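Local atomic coordinates of CBS domain protein/ACT domain protein (Thermotoga maritima, PDB entry 1VR9), a protein that is of unknown function but pairs two CBS domains with an ACT domain, a combination that suggests a regulatory, probably ligand-sensing role. Residues Ala30-Cys35 / Leu66-Asp71. Numbering follows the deposited sequence. Where two conformers were deposited one is given.
Sequences ATVREC and LDLDLD
A capping box opens helix 32-41 of the first CBS domain, and the linker that runs toward strand 85-86 lies across this helix start. Leu70, Arg33 and Val32 bury the most surface here. The Leu70 carbonyl O accepts from the backbone N of Arg33 (Arg33 N to Leu70 O, 3.0 Å), on a lone pair in the carbonyl plane, so the linker binds a first-turn amide. Arg33 sends CG anti to its backbone N (chi1 -179°), then bends at chi3, which sets one face of the guanidinium against Leu70 CB, toward the rim near NH2. The guanidinium end forms a salt bridge with Asp71, NH1 (3.0 Å) and NH2 (3.2 Å) both hydrogen-bonding to OD1, which lies in the guanidinium plane but receives them from above the carboxylate plane. Val32 works on the apolar side, its CG2 4.0 Å from Leu68 CD1 and its CG1 4.1 Å from Leu70 CD2. In the box itself, Thr31 OG1 accepts from Glu34 N while Thr31 N donates to Glu34 OE1. An alanine at Thr31 would lose the OG1 cap and the CG2 contact with Asp71 O, and would probably loosen the helix start. Asp69 closes an Asx turn: its OD1 accepts from Asp71 N at 2.9 Å, through the anti lone pair.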
loop_
_atom_site.group_PDB
_atom_site.type_symbol
_atom_site.label_atom_id
_atom_site.label_comp_id
_atom_site.label_asym_id
_atom_site.label_seq_id
_atom_site.Cartn_x
_atom_site.Cartn_y
_atom_site.Cartn_z
ATOM N N ALA A 30 9.396 11.174 -5.014
ATOM C CA ALA A 30 9.580 10.475 -6.274
ATOM C C ALA A 30 8.916 11.281 -7.389
ATOM O O ALA A 30 7.886 11.934 -7.169
ATOM C CB ALA A 30 8.953 9.110 -6.194
ATOM N N THR A 31 9.473 11.188 -8.595
ATOM C CA THR A 31 8.824 11.808 -9.746
ATOM C C THR A 31 7.619 10.977 -10.193
ATOM O O THR A 31 7.519 9.757 -9.914
ATOM C CB THR A 31 9.789 11.948 -10.953
ATOM O OG1 THR A 31 10.182 10.647 -11.413
ATOM C CG2 THR A 31 11.011 12.759 -10.598
ATOM N N VAL A 32 6.720 11.627 -10.922
ATOM C CA VAL A 32 5.621 10.929 -11.583
ATOM C C VAL A 32 6.114 9.765 -12.465
ATOM O O VAL A 32 5.555 8.658 -12.409
ATOM C CB VAL A 32 4.751 11.940 -12.382
ATOM C CG1 VAL A 32 3.814 11.246 -13.322
ATOM C CG2 VAL A 32 3.958 12.832 -11.398
ATOM N N ARG A 33 7.193 9.994 -13.229
ATOM C CA ARG A 33 7.766 8.956 -14.092
ATOM C C ARG A 33 8.127 7.716 -13.264
ATOM O O ARG A 33 7.811 6.604 -13.643
ATOM C CB ARG A 33 9.000 9.484 -14.817
ATOM C CG ARG A 33 9.672 8.516 -15.762
ATOM C CD ARG A 33 10.951 9.105 -16.341
ATOM N NE ARG A 33 10.686 10.208 -17.267
ATOM C CZ ARG A 33 10.894 11.506 -17.016
ATOM N NH1 ARG A 33 11.386 11.921 -15.856
ATOM N NH2 ARG A 33 10.613 12.403 -17.948
ATOM N N GLU A 34 8.836 7.933 -12.163
ATOM C CA GLU A 34 9.238 6.825 -11.280
ATOM C C GLU A 34 8.064 6.051 -10.697
ATOM O O GLU A 34 8.108 4.808 -10.629
ATOM C CB GLU A 34 10.073 7.356 -10.131
ATOM C CG GLU A 34 11.440 7.862 -10.546
ATOM C CD GLU A 34 12.226 8.388 -9.351
ATOM O OE1 GLU A 34 11.799 9.390 -8.719
ATOM O OE2 GLU A 34 13.279 7.782 -9.024
ATOM N N CYS A 35 7.022 6.765 -10.274
ATOM C CA CYS A 35 5.850 6.137 -9.705
ATOM C C CYS A 35 5.119 5.301 -10.746
ATOM O O CYS A 35 4.791 4.154 -10.501
ATOM C CB CYS A 35 4.910 7.194 -9.154
ATOM S SG CYS A 35 3.648 6.545 -8.129
ATOM N N LEU A 66 -2.543 11.148 -14.341
ATOM C CA LEU A 66 -2.791 11.186 -15.785
ATOM C C LEU A 66 -2.332 12.476 -16.469
ATOM O O LEU A 66 -1.668 12.430 -17.513
ATOM C CB LEU A 66 -4.291 10.963 -16.067
ATOM C CG LEU A 66 -4.748 10.895 -17.528
ATOM C CD1 LEU A 66 -4.179 9.676 -18.227
ATOM C CD2 LEU A 66 -6.272 10.902 -17.608
ATOM N N ASP A 67 -2.698 13.621 -15.901
ATOM C CA ASP A 67 -2.400 14.909 -16.536
ATOM C C ASP A 67 -1.248 15.652 -15.858
ATOM O O ASP A 67 -1.251 16.888 -15.785
ATOM C CB ASP A 67 -3.665 15.772 -16.565
ATOM C CG ASP A 67 -4.780 15.160 -17.423
ATOM O OD1 ASP A 67 -4.487 14.509 -18.456
ATOM O OD2 ASP A 67 -5.968 15.345 -17.072
ATOM N N LEU A 68 -0.237 14.904 -15.414
ATOM C CA LEU A 68 0.945 15.495 -14.796
ATOM C C LEU A 68 2.204 15.341 -15.662
ATOM O O LEU A 68 2.400 14.325 -16.340
ATOM C CB LEU A 68 1.178 14.856 -13.419
ATOM C CG LEU A 68 -0.004 14.999 -12.455
ATOM C CD1 LEU A 68 0.283 14.330 -11.124
ATOM C CD2 LEU A 68 -0.388 16.462 -12.253
ATOM N N ASP A 69 3.072 16.344 -15.602
ATOM C CA ASP A 69 4.382 16.278 -16.244
ATOM C C ASP A 69 5.156 15.138 -15.588
ATOM O O ASP A 69 5.104 14.987 -14.373
ATOM C CB ASP A 69 5.141 17.590 -16.048
ATOM C CG ASP A 69 6.382 17.692 -16.936
ATOM O OD1 ASP A 69 7.338 16.908 -16.737
ATOM O OD2 ASP A 69 6.399 18.571 -17.833
ATOM N N LEU A 70 5.860 14.348 -16.391
ATOM C CA LEU A 70 6.586 13.172 -15.874
ATOM C C LEU A 70 7.706 13.533 -14.896
ATOM O O LEU A 70 8.065 12.729 -14.039
ATOM C CB LEU A 70 7.144 12.337 -17.026
ATOM C CG LEU A 70 6.073 11.678 -17.912
ATOM C CD1 LEU A 70 6.684 11.063 -19.140
ATOM C CD2 LEU A 70 5.263 10.645 -17.121
ATOM N N ASP A 71 8.242 14.741 -15.031
ATOM C CA ASP A 71 9.324 15.221 -14.170
ATOM C C ASP A 71 8.830 15.778 -12.822
ATOM O O ASP A 71 9.638 15.992 -11.896
ATOM C CB ASP A 71 10.140 16.285 -14.912
ATOM C CG ASP A 71 10.743 15.758 -16.206
ATOM O OD1 ASP A 71 11.612 14.871 -16.136
ATOM O OD2 ASP A 71 10.344 16.228 -17.295
#